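Flagellar hook-associated protein 3 (Bacillus cereus, PDB 5ZIY) probably serves as a structural junction protein of the bacterial flagellum, linking the hook to the filament as a hook-associated protein. Local coordinates at residues A[43-48]-A[174-179]; A[49-54]-A[77-82]; A[95-100]-A[137-142]; A[122-125]-A[129-132]. All coordinates share one frame; numbering follows the deposited sequence.

Contact 1 of 4, residues A[43-48]-A[174-179]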
loop_
_atom_site.group_PDB
_atom_site.type_symbol
_atom_site.label_atom_id
_atom_site.label_comp_id
_atom_site.label_asym_id
_atom_site.label_seq_id
_atom_site.Cartn_x
_atom_site.Cartn_y
_atom_site.Cartn_z
ATOM N N GLN A 43 6.450 1.028 0.433
ATOM C CA GLN A 43 7.897 1.314 0.466
ATOM C C GLN A 43 8.607 0.544 -0.660
ATOM O O GLN A 43 9.523 1.048 -1.288
ATOM C CB GLN A 43 8.543 1.054 1.845
ATOM C CG GLN A 43 7.837 1.746 3.059
ATOM C CD GLN A 43 8.469 3.023 3.595
ATOM O OE1 GLN A 43 8.327 3.323 4.810
ATOM N NE2 GLN A 43 9.178 3.794 2.727
ATOM N N GLY A 44 8.138 -0.659 -0.953
ATOM C CA GLY A 44 8.665 -1.437 -2.015
ATOM C C GLY A 44 8.393 -0.763 -3.357
ATOM O O GLY A 44 9.261 -0.795 -4.226
ATOM N N VAL A 45 7.206 -0.160 -3.521
ATOM C CA VAL A 45 6.905 0.619 -4.717
ATOM C C VAL A 45 7.778 1.881 -4.792
ATOM O O VAL A 45 8.345 2.147 -5.828
ATOM C CB VAL A 45 5.411 0.972 -4.837
ATOM C CG1 VAL A 45 5.137 1.810 -6.144
ATOM C CG2 VAL A 45 4.502 -0.348 -4.838
ATOM N N LEU A 46 7.913 2.627 -3.689
ATOM C CA LEU A 46 8.744 3.834 -3.642
ATOM C C LEU A 46 10.170 3.536 -4.118
ATOM O O LEU A 46 10.735 4.266 -4.896
ATOM C CB LEU A 46 8.773 4.390 -2.230
ATOM C CG LEU A 46 9.206 5.848 -1.937
ATOM C CD1 LEU A 46 8.600 6.323 -0.587
ATOM C CD2 LEU A 46 10.691 5.996 -1.844
ATOM N N LYS A 47 10.725 2.433 -3.648
ATOM C CA LYS A 47 12.077 1.983 -4.003
ATOM C C LYS A 47 12.152 1.652 -5.491
ATOM O O LYS A 47 13.127 2.009 -6.172
ATOM C CB LYS A 47 12.368 0.708 -3.194
ATOM C CG LYS A 47 13.708 0.533 -2.654
ATOM C CD LYS A 47 13.629 -0.273 -1.339
ATOM C CE LYS A 47 14.976 -0.891 -0.988
ATOM N NZ LYS A 47 14.841 -1.817 0.170
ATOM N N SER A 48 11.122 0.952 -6.005
ATOM C CA SER A 48 11.083 0.639 -7.414
ATOM C C SER A 48 11.034 1.911 -8.313
ATOM O O SER A 48 11.718 2.015 -9.341
ATOM C CB SER A 48 9.880 -0.273 -7.716
ATOM O OG SER A 48 10.064 -1.528 -7.069
ATOM N N ASP A 174 5.240 10.818 -6.048
ATOM C CA ASP A 174 4.702 11.732 -5.027
ATOM C C ASP A 174 3.347 11.230 -4.525
ATOM O O ASP A 174 3.005 11.358 -3.366
ATOM C CB ASP A 174 4.499 13.137 -5.597
ATOM C CG ASP A 174 5.802 13.832 -5.960
ATOM O OD1 ASP A 174 6.878 13.426 -5.458
ATOM O OD2 ASP A 174 5.741 14.811 -6.748
ATOM N N GLY A 175 2.542 10.710 -5.420
ATOM C CA GLY A 175 1.321 10.008 -5.019
ATOM C C GLY A 175 1.609 8.830 -4.078
ATOM O O GLY A 175 0.901 8.632 -3.116
ATOM N N ILE A 176 2.663 8.074 -4.324
ATOM C CA ILE A 176 2.954 6.912 -3.462
ATOM C C ILE A 176 3.534 7.387 -2.122
ATOM O O ILE A 176 3.242 6.825 -1.066
ATOM C CB ILE A 176 3.996 5.969 -4.101
ATOM C CG1 ILE A 176 3.425 5.316 -5.381
ATOM C CG2 ILE A 176 4.546 4.981 -3.035
ATOM C CD1 ILE A 176 2.232 4.362 -5.176
ATOM N N ILE A 177 4.357 8.418 -2.169
ATOM C CA ILE A 177 4.910 8.974 -0.911
ATOM C C ILE A 177 3.778 9.517 -0.006
ATOM O O ILE A 177 3.746 9.241 1.173
ATOM C CB ILE A 177 5.918 10.077 -1.172
ATOM C CG1 ILE A 177 7.162 9.514 -1.883
ATOM C CG2 ILE A 177 6.288 10.822 0.146
ATOM C CD1 ILE A 177 8.129 10.620 -2.421
ATOM N N ASN A 178 2.877 10.320 -0.559
ATOM C CA ASN A 178 1.756 10.830 0.232
ATOM C C ASN A 178 0.922 9.687 0.813
ATOM O O ASN A 178 0.484 9.763 1.972
ATOM C CB ASN A 178 0.857 11.765 -0.575
ATOM C CG ASN A 178 1.562 13.054 -0.981
ATOM O OD1 ASN A 178 2.543 13.446 -0.365
ATOM N ND2 ASN A 178 1.071 13.706 -2.041
ATOM N N ARG A 179 0.683 8.622 0.048
ATOM C CA ARG A 179 -0.072 7.498 0.651
ATOM C C ARG A 179 0.722 6.822 1.782
ATOM O O ARG A 179 0.149 6.383 2.800
ATOM C CB ARG A 179 -0.481 6.452 -0.386
ATOM C CG ARG A 179 -1.329 5.296 0.183
ATOM C CD ARG A 179 -2.673 5.779 0.721
ATOM N NE ARG A 179 -3.523 6.356 -0.320
ATOM C CZ ARG A 179 -4.377 5.679 -1.104
ATOM N NH1 ARG A 179 -4.519 4.345 -0.977
ATOM N NH2 ARG A 179 -5.116 6.342 -2.015
#
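Val45 and Ile176 meet with their side chains crossed at about a right angle. The CG1 methyl of Val45 rests against the outer arm of Ile176, 4.0 Å from Ile176 CG1 and equally close to its CD1. Val45 CG1 stands anti to the backbone N (chi1 -180°), which carries this methyl to the isoleucine. The other branch of Ile176, CG2, turns to the next residue and sits 4.3 Å from Leu46 CB. Leu46 then reaches past it to Ile177. Its CD1 methyl lies 3.7 Å from Ile177 CG1, and these two side chains meet at a slant. No hydrogen bond joins the segments.

The axes of the two short helical segments come within 9.6 Å. They run nearly antiparallel, at 153°. This pairs the long helices 8-60 and 162-204, near the two ends of the crystallised fragment, consistent with the helical bundle of flagellin-like proteins. Leu46 and Ile176 are in register, their CA atoms 6.6 Å apart. The Val45-Ile176 side of the contact is buried. Leu86 of helix 67-87 packs on Val45, and Leu139 and Leu140 of helix 137-155 pack on Ile176. Ile177, on the other side, is exposed.

Contact 2 of 4, residues A[49-54]-A[77-82]; sequences LTRADQ and DQILKQ
Ile79 of 77-82 meets Arg51 and Ala52 of 49-54. Two residues before it, Asp77 forms a salt bridge within its own helix. Its OD2 lies 3.1 Å from Lys81 NZ, and the hydrogen bond in this pair is weak. This charged pair lies away from 49-54.

Ile79 comes next and makes the whole touch from its side. It points its CB toward 49-54. Its CG1 is anti to the carbonyl carbon and the chain then runs out straight (chi2 173°), so CD1 leads. This methyl lies 3.4 Å from Arg51 CG, which is tight for two carbons. It is also 3.9 Å from Arg51 CB. The two side chains cross at about a right angle. The aliphatic base of the arginine therefore takes the methyl, while the bend at chi2 (74°) turns the rest of the chain aside. The guanidinium has a long, weak ion pair with Glu75. Ile79 CD1 also comes within 4.0 Å of Ala52 N. Ala52 and Ile79 are the nearest pair by backbone, with CA atoms 7.3 Å apart. Both are buried, while Arg51 stays partly exposed. Ser48 and Leu55 of helix 8-60 pack on Ile79, and Leu147 of helix 137-155 packs on Ala52.

After Ile79 the helix turns back, and Lys81 N bonds to Asp77 O. No hydrogen bond crosses between the segments. The arrangement is apolar packing between two consecutive helices, 8-60 and 67-87, of the flagellin N-terminal helical region.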
loop_
_atom_site.group_PDB
_atom_site.type_symbol
_atom_site.label_atom_id
_atom_site.label_comp_id
_atom_site.label_asym_id
_atom_site.label_seq_id
_atom_site.Cartn_x
_atom_site.Cartn_y
_atom_site.Cartn_z
ATOM N N LEU A 49 10.219 2.881 -7.934
ATOM C CA LEU A 49 10.026 4.057 -8.790
ATOM C C LEU A 49 11.275 4.923 -8.746
ATOM O O LEU A 49 11.680 5.495 -9.748
ATOM C CB LEU A 49 8.762 4.842 -8.419
ATOM C CG LEU A 49 7.478 4.047 -8.640
ATOM C CD1 LEU A 49 6.267 4.973 -8.373
ATOM C CD2 LEU A 49 7.384 3.423 -10.067
ATOM N N THR A 50 11.890 4.975 -7.570
ATOM C CA THR A 50 13.177 5.617 -7.376
ATOM C C THR A 50 14.201 5.056 -8.338
ATOM O O THR A 50 14.875 5.803 -9.026
ATOM C CB THR A 50 13.673 5.432 -5.909
ATOM O OG1 THR A 50 12.824 6.184 -5.042
ATOM C CG2 THR A 50 15.133 5.898 -5.748
ATOM N N ARG A 51 14.303 3.737 -8.400
ATOM C CA ARG A 51 15.240 3.093 -9.319
ATOM C C ARG A 51 14.871 3.362 -10.777
ATOM O O ARG A 51 15.738 3.576 -11.595
ATOM C CB ARG A 51 15.321 1.593 -9.022
ATOM C CG ARG A 51 16.213 0.770 -9.963
ATOM C CD ARG A 51 17.677 0.972 -9.743
ATOM N NE ARG A 51 18.479 0.124 -10.631
ATOM C CZ ARG A 51 19.736 0.377 -10.988
ATOM N NH1 ARG A 51 20.352 1.463 -10.535
ATOM N NH2 ARG A 51 20.376 -0.440 -11.820
ATOM N N ALA A 52 13.575 3.372 -11.075
ATOM C CA ALA A 52 13.070 3.682 -12.431
ATOM C C ALA A 52 13.485 5.073 -12.842
ATOM O O ALA A 52 13.920 5.262 -13.980
ATOM C CB ALA A 52 11.533 3.550 -12.509
ATOM N N ASP A 53 13.317 6.036 -11.928
ATOM C CA ASP A 53 13.764 7.433 -12.130
ATOM C C ASP A 53 15.275 7.503 -12.441
ATOM O O ASP A 53 15.695 8.131 -13.408
ATOM C CB ASP A 53 13.468 8.268 -10.866
ATOM C CG ASP A 53 13.998 9.694 -10.943
ATOM O OD1 ASP A 53 13.386 10.483 -11.685
ATOM O OD2 ASP A 53 15.001 10.059 -10.243
ATOM N N GLN A 54 16.070 6.835 -11.613
ATOM C CA GLN A 54 17.525 6.796 -11.776
ATOM C C GLN A 54 17.953 6.256 -13.160
ATOM O O GLN A 54 18.750 6.877 -13.850
ATOM C CB GLN A 54 18.157 5.981 -10.628
ATOM C CG GLN A 54 17.985 6.628 -9.212
ATOM C CD GLN A 54 18.503 5.753 -8.039
ATOM O OE1 GLN A 54 18.012 4.637 -7.793
ATOM N NE2 GLN A 54 19.460 6.284 -7.295
ATOM N N ASP A 77 11.619 -3.107 -17.153
ATOM C CA ASP A 77 10.655 -4.201 -17.297
ATOM C C ASP A 77 10.612 -5.132 -16.080
ATOM O O ASP A 77 9.533 -5.594 -15.696
ATOM C CB ASP A 77 10.959 -4.992 -18.572
ATOM C CG ASP A 77 9.884 -5.994 -18.916
ATOM O OD1 ASP A 77 8.797 -5.575 -19.363
ATOM O OD2 ASP A 77 10.162 -7.212 -18.758
ATOM N N GLN A 78 11.757 -5.417 -15.484
ATOM C CA GLN A 78 11.776 -6.175 -14.235
ATOM C C GLN A 78 11.030 -5.380 -13.142
ATOM O O GLN A 78 10.266 -5.934 -12.347
ATOM C CB GLN A 78 13.207 -6.446 -13.742
ATOM C CG GLN A 78 14.110 -7.322 -14.634
ATOM C CD GLN A 78 15.505 -7.592 -13.997
ATOM O OE1 GLN A 78 16.519 -7.048 -14.448
ATOM N NE2 GLN A 78 15.545 -8.426 -12.937
ATOM N N ILE A 79 11.287 -4.078 -13.108
ATOM C CA ILE A 79 10.673 -3.192 -12.140
ATOM C C ILE A 79 9.165 -3.151 -12.362
ATOM O O ILE A 79 8.386 -3.169 -11.409
ATOM C CB ILE A 79 11.357 -1.791 -12.192
ATOM C CG1 ILE A 79 12.775 -1.903 -11.589
ATOM C CG2 ILE A 79 10.611 -0.745 -11.392
ATOM C CD1 ILE A 79 13.636 -0.610 -11.729
ATOM N N LEU A 80 8.743 -3.122 -13.612
ATOM C CA LEU A 80 7.323 -3.139 -13.897
ATOM C C LEU A 80 6.689 -4.421 -13.292
ATOM O O LEU A 80 5.651 -4.368 -12.619
ATOM C CB LEU A 80 7.074 -3.058 -15.407
ATOM C CG LEU A 80 5.663 -3.430 -15.846
ATOM C CD1 LEU A 80 4.685 -2.389 -15.413
ATOM C CD2 LEU A 80 5.616 -3.577 -17.365
ATOM N N LYS A 81 7.334 -5.558 -13.517
ATOM C CA LYS A 81 6.843 -6.819 -12.967
ATOM C C LYS A 81 6.805 -6.798 -11.431
ATOM O O LYS A 81 5.866 -7.260 -10.832
ATOM C CB LYS A 81 7.674 -7.997 -13.497
ATOM C CG LYS A 81 7.540 -8.193 -15.020
ATOM C CD LYS A 81 8.311 -9.464 -15.477
ATOM C CE LYS A 81 8.758 -9.444 -16.965
ATOM N NZ LYS A 81 7.737 -8.870 -17.903
ATOM N N GLN A 82 7.803 -6.204 -10.795
ATOM C CA GLN A 82 7.858 -6.206 -9.338
ATOM C C GLN A 82 6.723 -5.333 -8.812
ATOM O O GLN A 82 6.061 -5.683 -7.827
ATOM C CB GLN A 82 9.214 -5.669 -8.877
ATOM C CG GLN A 82 9.342 -5.325 -7.397
ATOM C CD GLN A 82 9.436 -6.558 -6.512
ATOM O OE1 GLN A 82 9.105 -7.678 -6.931
ATOM N NE2 GLN A 82 9.921 -6.362 -5.274
#

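Contact 3 of 4, residues A[95-100]-A[137-142]; sequences YIFGGD and EALLSP
Phe97, the third residue of a tight turn, meets Leu139 and Leu140. The turn runs from Tyr95 to Gly98 and is of type I. It is closed by the bond from Gly98 N to Tyr95 O at 3.1 Å. Ile96, its second residue, turns its side chain to Thr38 and Thr41 of helix 8-60.

Phe97 carries the contact. Its CG is anti to the carbonyl carbon (chi1 -61°), and the ring lies against the helix. Leu140 CD1 lies over one face, 3.5 Å above the plane and displaced toward the rim on the CG side. It is 3.6 Å from Phe97 CG and 3.9 Å from the ring centroid, a CH-pi contact 23° off the normal. The two side chains cross at about a right angle. Leu139 approaches the far part of the ring, with CD2 3.9 Å from Phe97 CE1. Thr41 and Leu42 of helix 8-60 also touch the phenylalanine, and its backbone is hydrogen-bonded to Gly136. Phe97 and Leu140 are both buried.

Gly98 and Gly99 lead the chain away. Hydrogen bonds are absent between the segments. The contact is a buried aromatic-aliphatic cluster, in which a beta turn after strand 94-95 packs against the first turn of helix 137-155. It joins the loop between strands 94-95 and 120-123 to that helix, beside helix 8-60.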
loop_
_atom_site.group_PDB
_atom_site.type_symbol
_atom_site.label_atom_id
_atom_site.label_comp_id
_atom_site.label_asym_id
_atom_site.label_seq_id
_atom_site.Cartn_x
_atom_site.Cartn_y
_atom_site.Cartn_z
ATOM N N TYR A 95 -7.456 -8.082 -1.441
ATOM C CA TYR A 95 -6.333 -7.286 -1.965
ATOM C C TYR A 95 -6.269 -5.912 -1.344
ATOM O O TYR A 95 -7.252 -5.180 -1.360
ATOM C CB TYR A 95 -6.427 -7.182 -3.476
ATOM C CG TYR A 95 -6.275 -8.523 -4.157
ATOM C CD1 TYR A 95 -5.030 -9.037 -4.427
ATOM C CD2 TYR A 95 -7.375 -9.250 -4.564
ATOM C CE1 TYR A 95 -4.873 -10.284 -5.059
ATOM C CE2 TYR A 95 -7.226 -10.536 -5.186
ATOM C CZ TYR A 95 -5.981 -11.021 -5.430
ATOM O OH TYR A 95 -5.821 -12.229 -6.066
ATOM N N ILE A 96 -5.116 -5.525 -0.807
ATOM C CA ILE A 96 -5.057 -4.230 -0.147
ATOM C C ILE A 96 -5.270 -3.047 -1.073
ATOM O O ILE A 96 -5.678 -1.933 -0.614
ATOM C CB ILE A 96 -3.763 -4.028 0.661
ATOM C CG1 ILE A 96 -2.556 -4.276 -0.204
ATOM C CG2 ILE A 96 -3.705 -5.010 1.908
ATOM C CD1 ILE A 96 -1.273 -3.594 0.344
ATOM N N PHE A 97 -4.974 -3.263 -2.359
ATOM C CA PHE A 97 -5.234 -2.274 -3.424
ATOM C C PHE A 97 -6.291 -2.706 -4.436
ATOM O O PHE A 97 -6.462 -2.075 -5.520
ATOM C CB PHE A 97 -3.922 -1.915 -4.102
ATOM C CG PHE A 97 -2.932 -1.311 -3.174
ATOM C CD1 PHE A 97 -3.183 -0.078 -2.596
ATOM C CD2 PHE A 97 -1.747 -1.929 -2.902
ATOM C CE1 PHE A 97 -2.260 0.495 -1.726
ATOM C CE2 PHE A 97 -0.821 -1.346 -2.045
ATOM C CZ PHE A 97 -1.091 -0.138 -1.450
ATOM N N GLY A 98 -7.093 -3.687 -4.041
ATOM C CA GLY A 98 -8.210 -4.146 -4.844
ATOM C C GLY A 98 -9.602 -4.057 -4.242
ATOM O O GLY A 98 -10.541 -4.737 -4.704
ATOM N N GLY A 99 -9.750 -3.222 -3.216
ATOM C CA GLY A 99 -11.046 -2.961 -2.585
ATOM C C GLY A 99 -11.804 -4.204 -2.185
ATOM O O GLY A 99 -11.244 -5.127 -1.586
ATOM N N ASP A 100 -13.085 -4.256 -2.548
ATOM C CA ASP A 100 -13.964 -5.268 -1.989
ATOM C C ASP A 100 -14.176 -6.507 -2.851
ATOM O O ASP A 100 -15.077 -7.277 -2.585
ATOM C CB ASP A 100 -15.305 -4.653 -1.596
ATOM C CG ASP A 100 -16.039 -4.045 -2.769
ATOM O OD1 ASP A 100 -15.431 -3.836 -3.853
ATOM O OD2 ASP A 100 -17.230 -3.755 -2.586
ATOM N N GLU A 137 -6.874 1.906 -7.911
ATOM C CA GLU A 137 -6.721 2.215 -9.326
ATOM C C GLU A 137 -6.107 3.590 -9.501
ATOM O O GLU A 137 -5.125 3.724 -10.192
ATOM C CB GLU A 137 -8.051 2.144 -10.101
ATOM C CG GLU A 137 -7.940 2.758 -11.532
ATOM C CD GLU A 137 -9.192 2.566 -12.376
ATOM O OE1 GLU A 137 -10.249 2.220 -11.815
ATOM O OE2 GLU A 137 -9.105 2.736 -13.608
ATOM N N ALA A 138 -6.647 4.603 -8.839
ATOM C CA ALA A 138 -6.138 5.958 -9.052
ATOM C C ALA A 138 -4.691 6.121 -8.595
ATOM O O ALA A 138 -3.973 6.956 -9.109
ATOM C CB ALA A 138 -7.074 7.033 -8.381
ATOM N N LEU A 139 -4.261 5.317 -7.630
ATOM C CA LEU A 139 -2.922 5.433 -7.079
ATOM C C LEU A 139 -1.928 4.661 -7.942
ATOM O O LEU A 139 -0.805 5.110 -8.160
ATOM C CB LEU A 139 -2.923 4.873 -5.654
ATOM C CG LEU A 139 -1.642 4.926 -4.818
ATOM C CD1 LEU A 139 -1.416 6.344 -4.222
ATOM C CD2 LEU A 139 -1.720 3.830 -3.764
ATOM N N LEU A 140 -2.339 3.483 -8.425
ATOM C CA LEU A 140 -1.376 2.507 -9.007
ATOM C C LEU A 140 -1.549 2.236 -10.498
ATOM O O LEU A 140 -0.569 1.898 -11.177
ATOM C CB LEU A 140 -1.408 1.191 -8.225
ATOM C CG LEU A 140 -0.859 1.297 -6.803
ATOM C CD1 LEU A 140 -1.235 0.063 -6.005
ATOM C CD2 LEU A 140 0.684 1.506 -6.748
ATOM N N SER A 141 -2.745 2.425 -11.051
ATOM C CA SER A 141 -2.856 2.308 -12.499
ATOM C C SER A 141 -1.908 3.255 -13.211
ATOM O O SER A 141 -1.250 2.860 -14.164
ATOM C CB SER A 141 -4.300 2.484 -13.004
ATOM O OG SER A 141 -5.011 1.343 -12.652
ATOM N N PRO A 142 -1.780 4.496 -12.730
ATOM C CA PRO A 142 -0.883 5.316 -13.551
ATOM C C PRO A 142 0.598 5.005 -13.301
ATOM O O PRO A 142 1.422 5.194 -14.206
ATOM C CB PRO A 142 -1.259 6.790 -13.189
ATOM C CG PRO A 142 -2.466 6.742 -12.357
ATOM C CD PRO A 142 -2.555 5.303 -11.772
#

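Contact 4 of 4, residues A[122-125]-A[129-132]; sequences WKLN and EFKA. With ZN (zinc ion), chain C.
Ala132 CB lies over one face of the Trp122 indole. It sits above the five-membered ring, 3.6 Å from its centroid and only 8° off the normal, a CH-pi contact. Phe130 runs beside Trp122, and both side chains point the same way. Trp122 CB is 3.8 Å from Phe130 CE1, and Phe130 CZ is near Trp122 CE3. At the edge of the phenylalanine ring, close to its plane, comes Leu124 CD1, 4.4 Å from Phe130 CE1. The chi1 of Phe130 (72°) places its ring between the backbone N and the carbonyl carbon, on the side of the sheet shared with Trp122. Ser31 of helix 8-60 touches the side chains of Trp122 and Phe130, and Met190 of helix 162-204 touches Phe130 and Leu124.

Two backbone hydrogen bonds tie Trp122 to Phe130. Trp122 N lies 2.9 Å from Phe130 O, and Phe130 N lies 3.0 Å from Trp122 O.

The other side of the sheet bears Lys123 and Glu129, a non-hydrogen-bonded pair. The aliphatic chain of Lys123 runs obliquely over Glu129, with CD 3.6 Å from Glu129 OE2. That oxygen binds a zinc ion at 2.2 Å. Lys123 NZ stays 4.6 Å from Glu129 OE2, and the zinc probably takes up most of the carboxylate's charge.

This is an antiparallel beta hairpin, strands 120-123 and 129-133, with an apolar side laid on helices 8-60 and 162-204 and a polar side carrying a zinc ligand.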
loop_
_atom_site.group_PDB
_atom_site.type_symbol
_atom_site.label_atom_id
_atom_site.label_comp_id
_atom_site.label_asym_id
_atom_site.label_seq_id
_atom_site.Cartn_x
_atom_site.Cartn_y
_atom_site.Cartn_z
ATOM N N TRP A 122 -12.748 -1.451 8.250
ATOM C CA TRP A 122 -12.668 -2.244 9.483
ATOM C C TRP A 122 -12.936 -1.243 10.637
ATOM O O TRP A 122 -12.630 -0.000 10.539
ATOM C CB TRP A 122 -11.258 -2.797 9.668
ATOM C CG TRP A 122 -10.974 -4.011 8.980
ATOM C CD1 TRP A 122 -11.683 -4.572 7.962
ATOM C CD2 TRP A 122 -9.887 -4.892 9.242
ATOM N NE1 TRP A 122 -11.097 -5.735 7.571
ATOM C CE2 TRP A 122 -10.007 -5.976 8.355
ATOM C CE3 TRP A 122 -8.852 -4.894 10.170
ATOM C CZ2 TRP A 122 -9.106 -7.016 8.323
ATOM C CZ3 TRP A 122 -7.964 -5.923 10.152
ATOM C CH2 TRP A 122 -8.092 -6.979 9.225
ATOM N N LYS A 123 -13.519 -1.773 11.692
ATOM C CA LYS A 123 -13.975 -0.943 12.765
ATOM C C LYS A 123 -13.553 -1.545 14.086
ATOM O O LYS A 123 -13.878 -2.658 14.391
ATOM C CB LYS A 123 -15.472 -0.832 12.656
ATOM C CG LYS A 123 -16.107 -0.109 13.751
ATOM C CD LYS A 123 -17.575 0.036 13.466
ATOM C CE LYS A 123 -18.329 0.286 14.733
ATOM N NZ LYS A 123 -19.511 1.133 14.486
ATOM N N LEU A 124 -12.763 -0.818 14.842
ATOM C CA LEU A 124 -12.328 -1.281 16.148
ATOM C C LEU A 124 -13.507 -1.449 17.105
ATOM O O LEU A 124 -14.567 -0.865 16.887
ATOM C CB LEU A 124 -11.342 -0.266 16.749
ATOM C CG LEU A 124 -9.860 -0.431 16.467
ATOM C CD1 LEU A 124 -9.623 -0.982 15.090
ATOM C CD2 LEU A 124 -9.083 0.905 16.768
ATOM N N ASN A 125 -13.284 -2.224 18.175
ATOM C CA ASN A 125 -14.307 -2.475 19.209
ATOM C C ASN A 125 -14.860 -1.201 19.827
ATOM O O ASN A 125 -16.005 -1.180 20.221
ATOM C CB ASN A 125 -13.746 -3.326 20.356
ATOM C CG ASN A 125 -14.853 -3.970 21.213
ATOM O OD1 ASN A 125 -14.852 -3.896 22.454
ATOM N ND2 ASN A 125 -15.768 -4.625 20.553
ATOM N N GLU A 129 -12.894 3.646 12.984
ATOM C CA GLU A 129 -12.940 3.060 11.655
ATOM C C GLU A 129 -11.838 3.509 10.732
ATOM O O GLU A 129 -11.479 4.632 10.733
ATOM C CB GLU A 129 -14.238 3.480 10.978
ATOM C CG GLU A 129 -15.436 3.017 11.692
ATOM C CD GLU A 129 -16.656 3.237 10.854
ATOM O OE1 GLU A 129 -16.872 4.411 10.426
ATOM O OE2 GLU A 129 -17.358 2.231 10.601
ATOM N N PHE A 130 -11.313 2.598 9.935
ATOM C CA PHE A 130 -10.363 2.952 8.875
ATOM C C PHE A 130 -10.552 2.045 7.664
ATOM O O PHE A 130 -11.201 1.003 7.745
ATOM C CB PHE A 130 -8.938 2.857 9.368
ATOM C CG PHE A 130 -8.457 1.451 9.567
ATOM C CD1 PHE A 130 -8.843 0.725 10.678
ATOM C CD2 PHE A 130 -7.591 0.868 8.662
ATOM C CE1 PHE A 130 -8.369 -0.565 10.859
ATOM C CE2 PHE A 130 -7.166 -0.441 8.828
ATOM C CZ PHE A 130 -7.550 -1.137 9.929
ATOM N N LYS A 131 -9.984 2.469 6.539
ATOM C CA LYS A 131 -10.008 1.702 5.300
ATOM C C LYS A 131 -8.911 0.706 5.325
ATOM O O LYS A 131 -7.755 1.091 5.331
ATOM C CB LYS A 131 -9.812 2.618 4.106
ATOM C CG LYS A 131 -10.890 3.702 4.007
ATOM C CD LYS A 131 -10.362 4.885 3.242
ATOM C CE LYS A 131 -11.431 5.987 3.024
ATOM N NZ LYS A 131 -12.486 5.411 2.131
ATOM N N ALA A 132 -9.263 -0.576 5.370
ATOM C CA ALA A 132 -8.307 -1.649 5.442
ATOM C C ALA A 132 -7.901 -2.121 4.037
ATOM O O ALA A 132 -6.724 -2.457 3.824
ATOM C CB ALA A 132 -8.887 -2.811 6.210
HETATM ZN ZN ZN C . -19.283 3.029 10.021
#

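Contacts 1 and 2 share helix 8-60, with centres 12 Å apart. They touch where Ile176 CG1 lies 4.1 Å from Leu49 CD1. Contact 1 also meets contact 3, with centres 13 Å apart: Ile176 CD1 is 3.6 Å from Leu140 CD2, so Ile176 packs against residues of both neighbouring contacts. Contacts 2 and 3 do not touch; their nearest atoms are about 7 Å apart. Contact 4 touches none of the others, though its nearest atoms come within about 4 Å of contact 3. Its centre is 33 Å from that of contact 2, on the opposite side of the chain's centre. Its strand 129-133 leads into helix 137-155 of contact 3. Among the four, contact 4 alone includes a zinc ligand, Glu129.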